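Local coordinates for MobB protein homolog (Geobacillus stearothermophilus, PDB 1XJC) that is of unknown function but, as a MobB homolog of the P-loop NTPase clan, probably binds a nucleotide and takes part in molybdopterin guanine dinucleotide synthesis, at residues A129-V134 with L144-F149; V6-G11 with E108-V113. One frame throughout, in Å; residues are numbered along the deposited sequence.

Contact 1: residues A129-V134 with L144-F149; sequences ANIRAV and LAHPVF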
loop_
_atom_site.group_PDB
_atom_site.type_symbol
_atom_site.label_atom_id
_atom_site.label_comp_id
_atom_site.label_asym_id
_atom_site.label_seq_id
_atom_site.Cartn_x
_atom_site.Cartn_y
_atom_site.Cartn_z
ATOM N N ALA A 129 -4.579 -6.216 -11.475
ATOM C CA ALA A 129 -4.108 -7.542 -11.128
ATOM C C ALA A 129 -3.943 -7.815 -9.640
ATOM O O ALA A 129 -3.595 -6.927 -8.852
ATOM C CB ALA A 129 -2.767 -7.816 -11.837
ATOM N N ASN A 130 -4.223 -9.058 -9.262
ATOM C CA ASN A 130 -4.008 -9.498 -7.893
ATOM C C ASN A 130 -4.805 -8.748 -6.802
ATOM O O ASN A 130 -4.319 -8.590 -5.684
ATOM C CB ASN A 130 -2.503 -9.387 -7.603
ATOM C CG ASN A 130 -1.976 -10.533 -6.753
ATOM O OD1 ASN A 130 -2.739 -11.325 -6.212
ATOM N ND2 ASN A 130 -0.648 -10.620 -6.632
ATOM N N ILE A 131 -6.009 -8.286 -7.117
ATOM C CA ILE A 131 -6.825 -7.595 -6.110
ATOM C C ILE A 131 -7.231 -8.599 -5.027
ATOM O O ILE A 131 -7.785 -9.646 -5.343
ATOM C CB ILE A 131 -8.121 -7.002 -6.735
ATOM C CG1 ILE A 131 -7.754 -5.869 -7.698
ATOM C CG2 ILE A 131 -9.061 -6.449 -5.627
ATOM C CD1 ILE A 131 -8.949 -5.404 -8.539
ATOM N N ARG A 132 -6.958 -8.291 -3.760
ATOM C CA ARG A 132 -7.328 -9.200 -2.677
ATOM C C ARG A 132 -8.542 -8.731 -1.869
ATOM O O ARG A 132 -9.226 -9.539 -1.234
ATOM C CB ARG A 132 -6.149 -9.408 -1.719
ATOM C CG ARG A 132 -4.873 -9.943 -2.384
ATOM C CD ARG A 132 -5.156 -11.272 -3.096
ATOM N NE ARG A 132 -3.966 -11.836 -3.729
ATOM C CZ ARG A 132 -3.001 -12.475 -3.070
ATOM N NH1 ARG A 132 -3.091 -12.632 -1.758
ATOM N NH2 ARG A 132 -1.939 -12.949 -3.723
ATOM N N ALA A 133 -8.803 -7.432 -1.873
ATOM C CA ALA A 133 -9.923 -6.887 -1.112
ATOM C C ALA A 133 -10.220 -5.500 -1.598
ATOM O O ALA A 133 -9.370 -4.859 -2.232
ATOM C CB ALA A 133 -9.594 -6.839 0.392
ATOM N N VAL A 134 -11.431 -5.052 -1.284
ATOM C CA VAL A 134 -11.929 -3.734 -1.639
ATOM C C VAL A 134 -12.453 -3.087 -0.364
ATOM O O VAL A 134 -13.115 -3.750 0.446
ATOM C CB VAL A 134 -13.123 -3.815 -2.630
ATOM C CG1 VAL A 134 -13.599 -2.383 -3.000
ATOM C CG2 VAL A 134 -12.721 -4.601 -3.897
ATOM N N LEU A 144 -18.981 -9.889 -7.093
ATOM C CA LEU A 144 -17.677 -9.442 -6.617
ATOM C C LEU A 144 -16.900 -10.655 -6.126
ATOM O O LEU A 144 -17.363 -11.387 -5.245
ATOM C CB LEU A 144 -17.842 -8.418 -5.484
ATOM C CG LEU A 144 -16.788 -7.307 -5.371
ATOM C CD1 LEU A 144 -15.392 -7.904 -5.290
ATOM C CD2 LEU A 144 -16.899 -6.383 -6.569
ATOM N N ALA A 145 -15.722 -10.865 -6.704
ATOM C CA ALA A 145 -14.874 -12.003 -6.346
ATOM C C ALA A 145 -13.963 -11.733 -5.159
ATOM O O ALA A 145 -13.122 -12.571 -4.820
ATOM C CB ALA A 145 -14.031 -12.424 -7.547
ATOM N N HIS A 146 -14.126 -10.578 -4.521
ATOM C CA HIS A 146 -13.282 -10.234 -3.381
ATOM C C HIS A 146 -14.087 -9.679 -2.220
ATOM O O HIS A 146 -15.134 -9.072 -2.420
ATOM C CB HIS A 146 -12.247 -9.190 -3.799
ATOM C CG HIS A 146 -11.615 -9.470 -5.124
ATOM N ND1 HIS A 146 -10.795 -10.556 -5.343
ATOM C CD2 HIS A 146 -11.720 -8.826 -6.310
ATOM C CE1 HIS A 146 -10.421 -10.570 -6.610
ATOM N NE2 HIS A 146 -10.968 -9.532 -7.219
ATOM N N PRO A 147 -13.607 -9.881 -0.987
ATOM C CA PRO A 147 -14.368 -9.339 0.138
ATOM C C PRO A 147 -14.391 -7.813 0.032
ATOM O O PRO A 147 -13.432 -7.197 -0.459
ATOM C CB PRO A 147 -13.595 -9.834 1.364
ATOM C CG PRO A 147 -12.207 -10.058 0.848
ATOM C CD PRO A 147 -12.438 -10.648 -0.521
ATOM N N VAL A 148 -15.501 -7.219 0.454
ATOM C CA VAL A 148 -15.655 -5.771 0.422
ATOM C C VAL A 148 -15.948 -5.331 1.853
ATOM O O VAL A 148 -16.808 -5.927 2.530
ATOM C CB VAL A 148 -16.842 -5.326 -0.482
ATOM C CG1 VAL A 148 -16.950 -3.782 -0.495
ATOM C CG2 VAL A 148 -16.663 -5.883 -1.902
ATOM N N PHE A 149 -15.233 -4.305 2.311
ATOM C CA PHE A 149 -15.419 -3.773 3.662
ATOM C C PHE A 149 -15.747 -2.278 3.551
ATOM O O PHE A 149 -15.443 -1.611 2.551
ATOM C CB PHE A 149 -14.131 -3.875 4.510
ATOM C CG PHE A 149 -13.558 -5.270 4.661
ATOM C CD1 PHE A 149 -13.894 -6.069 5.757
ATOM C CD2 PHE A 149 -12.624 -5.758 3.734
ATOM C CE1 PHE A 149 -13.308 -7.325 5.935
ATOM C CE2 PHE A 149 -12.031 -7.012 3.897
ATOM C CZ PHE A 149 -12.368 -7.801 4.996
#
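Val-134 is held to the 144-149 segment through both of its backbone polar atoms: its N donates to Pro-147 O at 3.0 Å, and its O accepts from Phe-149 N at 2.9 Å. Donation to the residue before Val-148 and acceptance from the residue after it is the pattern of a parallel bridge, here between strands 131-136 and 148-150, the second of which is the outermost strand on this side of the six-stranded parallel sheet. Val-148 CA adds a C-H...O contact to Val-134 O at 3.2 Å, placing a second hydrogen near that acceptor.

Ahead of the bridge, His-146 and Ile-131 take over, their side chains crossing at about a right angle. The imidazole has Ile-131 O over one face, displaced toward the rim at ND1 and CE1; the short approach to ND1 has a poor angle and is not a hydrogen bond. Ile-131 CG2 shares this region as a CH-pi partner, 4.0 Å from the ring centroid and 24° off its normal. That methyl lies anti to the backbone N (chi1 of CG1 -67°), which carries it to the CD2 side of the ring. Ala-145 CB sits over the centre of the opposite face.

Small apolar contacts flank the bridge. Ala-133 CB meets Pro-147 CG and, at 4.3 Å, CE2 on the edge of the Phe-149 ring; Trp-160 of helix 154-166 packs against all three residues. Ile-131, Val-134 and Leu-144 instead touch Trp-122 of helix 119-125, so a helix lies against each face of this sheet margin. Further out, Arg-132 is tied back to its own segment: NE donates to Asn-130 OD1 at 2.8 Å, with the oxygen close to the guanidinium plane and NE 38° above the amide carbonyl plane.

Contact 2: residues V6-G11 with E108-V113; sequences VWQVVG and ERHPKV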
loop_
_atom_site.group_PDB
_atom_site.type_symbol
_atom_site.label_atom_id
_atom_site.label_comp_id
_atom_site.label_asym_id
_atom_site.label_seq_id
_atom_site.Cartn_x
_atom_site.Cartn_y
_atom_site.Cartn_z
ATOM N N VAL A 6 5.353 -7.668 -0.121
ATOM C CA VAL A 6 4.907 -6.373 -0.639
ATOM C C VAL A 6 3.412 -6.336 -0.918
ATOM O O VAL A 6 2.896 -7.219 -1.583
ATOM C CB VAL A 6 5.616 -6.043 -1.974
ATOM C CG1 VAL A 6 5.182 -4.654 -2.481
ATOM C CG2 VAL A 6 7.141 -6.124 -1.787
ATOM N N TRP A 7 2.725 -5.312 -0.414
ATOM C CA TRP A 7 1.294 -5.158 -0.654
ATOM C C TRP A 7 1.011 -3.753 -1.167
ATOM O O TRP A 7 1.634 -2.794 -0.728
ATOM C CB TRP A 7 0.479 -5.385 0.626
ATOM C CG TRP A 7 0.299 -6.835 0.972
ATOM C CD1 TRP A 7 1.251 -7.693 1.433
ATOM C CD2 TRP A 7 -0.915 -7.593 0.863
ATOM N NE1 TRP A 7 0.706 -8.947 1.617
ATOM C CE2 TRP A 7 -0.622 -8.912 1.275
ATOM C CE3 TRP A 7 -2.219 -7.282 0.456
ATOM C CZ2 TRP A 7 -1.591 -9.929 1.294
ATOM C CZ3 TRP A 7 -3.187 -8.290 0.471
ATOM C CH2 TRP A 7 -2.864 -9.600 0.887
ATOM N N GLN A 8 0.054 -3.630 -2.078
ATOM C CA GLN A 8 -0.279 -2.332 -2.620
ATOM C C GLN A 8 -1.632 -1.810 -2.164
ATOM O O GLN A 8 -2.573 -2.571 -1.904
ATOM C CB GLN A 8 -0.271 -2.381 -4.139
ATOM C CG GLN A 8 1.095 -2.515 -4.761
ATOM C CD GLN A 8 1.014 -2.662 -6.257
ATOM O OE1 GLN A 8 0.716 -1.695 -6.977
ATOM N NE2 GLN A 8 1.261 -3.875 -6.746
ATOM N N VAL A 9 -1.717 -0.492 -2.080
ATOM C CA VAL A 9 -2.943 0.188 -1.707
ATOM C C VAL A 9 -3.200 1.108 -2.890
ATOM O O VAL A 9 -2.402 2.010 -3.170
ATOM C CB VAL A 9 -2.761 1.000 -0.407
ATOM C CG1 VAL A 9 -3.993 1.903 -0.178
ATOM C CG2 VAL A 9 -2.569 0.040 0.783
ATOM N N VAL A 10 -4.284 0.857 -3.620
ATOM C CA VAL A 10 -4.607 1.671 -4.790
ATOM C C VAL A 10 -5.983 2.327 -4.695
ATOM O O VAL A 10 -6.920 1.765 -4.107
ATOM C CB VAL A 10 -4.549 0.825 -6.094
ATOM C CG1 VAL A 10 -3.143 0.265 -6.280
ATOM C CG2 VAL A 10 -5.567 -0.325 -6.029
ATOM N N GLY A 11 -6.096 3.518 -5.280
ATOM C CA GLY A 11 -7.350 4.244 -5.263
ATOM C C GLY A 11 -7.149 5.693 -5.673
ATOM O O GLY A 11 -6.019 6.212 -5.662
ATOM N N GLU A 108 1.639 -2.495 -11.222
ATOM C CA GLU A 108 2.464 -3.564 -10.647
ATOM C C GLU A 108 1.545 -4.689 -10.199
ATOM O O GLU A 108 0.357 -4.461 -9.962
ATOM C CB GLU A 108 3.317 -3.040 -9.483
ATOM C CG GLU A 108 4.359 -2.036 -9.924
ATOM C CD GLU A 108 5.297 -2.623 -10.951
ATOM O OE1 GLU A 108 6.028 -3.574 -10.630
ATOM O OE2 GLU A 108 5.296 -2.146 -12.099
ATOM N N ARG A 109 2.086 -5.894 -10.055
ATOM C CA ARG A 109 1.244 -7.040 -9.730
ATOM C C ARG A 109 1.280 -7.653 -8.321
ATOM O O ARG A 109 0.956 -8.832 -8.151
ATOM C CB ARG A 109 1.500 -8.124 -10.786
ATOM C CG ARG A 109 1.206 -7.641 -12.218
ATOM C CD ARG A 109 1.605 -8.671 -13.266
ATOM N NE ARG A 109 0.785 -9.876 -13.188
ATOM C CZ ARG A 109 -0.433 -9.984 -13.708
ATOM N NH1 ARG A 109 -0.973 -8.958 -14.358
ATOM N NH2 ARG A 109 -1.119 -11.111 -13.567
ATOM N N HIS A 110 1.650 -6.853 -7.322
ATOM C CA HIS A 110 1.699 -7.318 -5.932
ATOM C C HIS A 110 0.258 -7.422 -5.408
ATOM O O HIS A 110 -0.638 -6.769 -5.932
ATOM C CB HIS A 110 2.502 -6.311 -5.090
ATOM C CG HIS A 110 3.889 -6.065 -5.615
ATOM N ND1 HIS A 110 4.896 -7.012 -5.538
ATOM C CD2 HIS A 110 4.417 -5.007 -6.281
ATOM C CE1 HIS A 110 5.979 -6.545 -6.135
ATOM N NE2 HIS A 110 5.717 -5.333 -6.594
ATOM N N PRO A 111 0.008 -8.254 -4.387
ATOM C CA PRO A 111 -1.381 -8.323 -3.909
ATOM C C PRO A 111 -1.811 -6.922 -3.488
ATOM O O PRO A 111 -1.044 -6.197 -2.856
ATOM C CB PRO A 111 -1.305 -9.306 -2.737
ATOM C CG PRO A 111 0.128 -9.197 -2.281
ATOM C CD PRO A 111 0.875 -9.146 -3.603
ATOM N N LYS A 112 -3.026 -6.538 -3.846
ATOM C CA LYS A 112 -3.477 -5.192 -3.528
ATOM C C LYS A 112 -4.866 -5.030 -2.948
ATOM O O LYS A 112 -5.772 -5.870 -3.142
ATOM C CB LYS A 112 -3.367 -4.310 -4.776
ATOM C CG LYS A 112 -3.991 -4.901 -6.040
ATOM C CD LYS A 112 -3.818 -3.965 -7.256
ATOM C CE LYS A 112 -2.337 -3.706 -7.600
ATOM N NZ LYS A 112 -1.591 -4.870 -8.207
ATOM N N VAL A 113 -5.018 -3.941 -2.210
ATOM C CA VAL A 113 -6.302 -3.597 -1.638
ATOM C C VAL A 113 -6.756 -2.398 -2.471
ATOM O O VAL A 113 -6.003 -1.445 -2.665
ATOM C CB VAL A 113 -6.180 -3.181 -0.165
ATOM C CG1 VAL A 113 -7.566 -2.713 0.350
ATOM C CG2 VAL A 113 -5.638 -4.361 0.667
#
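Three backbone hydrogen bonds lace Gln-8 and Val-10 to Pro-111 and Val-113. Gln-8 N donates to Pro-111 O at 2.9 Å, Val-113 N returns a bond to Gln-8 O at 2.8 Å, and Val-10 N reaches Val-113 O at 3.0 Å; N-H...O angles of 167° or more make all three nearly straight. Within 108-113, Lys-112 NZ is gripped by Glu-108 O at 2.7 Å and by His-110 O, and Ala-129 O is a third acceptor. Bends at chi3 and chi4 fold the ammonium back toward the turn preceding its strand, while the Gln-8 side chain runs beside it, pointing the same way.

The parallel register pairs Gln-8 with Lys-112 and Val-9 with Val-113; strand 6-10 is an inner strand of the sheet, with strand 99-103 along its other edge. Gly-11 probably begins a P-loop (Walker A) ahead of helix 17-30, and its O accepts from Lys-17 NZ.

Two CH-pi contacts pack the entrance to the ladder. Pro-111 CG lies over the Trp-7 indole, 3.7 Å from the five-membered ring centroid and 15° off its normal, while CB approaches CE3 and CZ3 of the six-membered ring. Val-6 CG1 stands over the His-110 imidazole, offset toward the rim and 3.7 Å from CG.

Both contacts are parallel pairings in one sheet, and strands 112-116 and 131-136 are neighbours within it, so the contact centres lie only 11 Å apart. Contact 2 is largely buried near the middle of the chain and has two bridges; contact 1, at the sheet margin, has one and buries less surface, 359 against 566 Å². Each sets an imidazole against a branched aliphatic residue, but a proline-to-indole CH-pi contact belongs to contact 2 alone. Their direct join is polar: a probable hydrogen bond from Arg-132 N to Lys-112 O, at 2.8 Å, joins the two strands, and Asn-130 ND2 reaches Arg-109 O, linking the loops ahead of them.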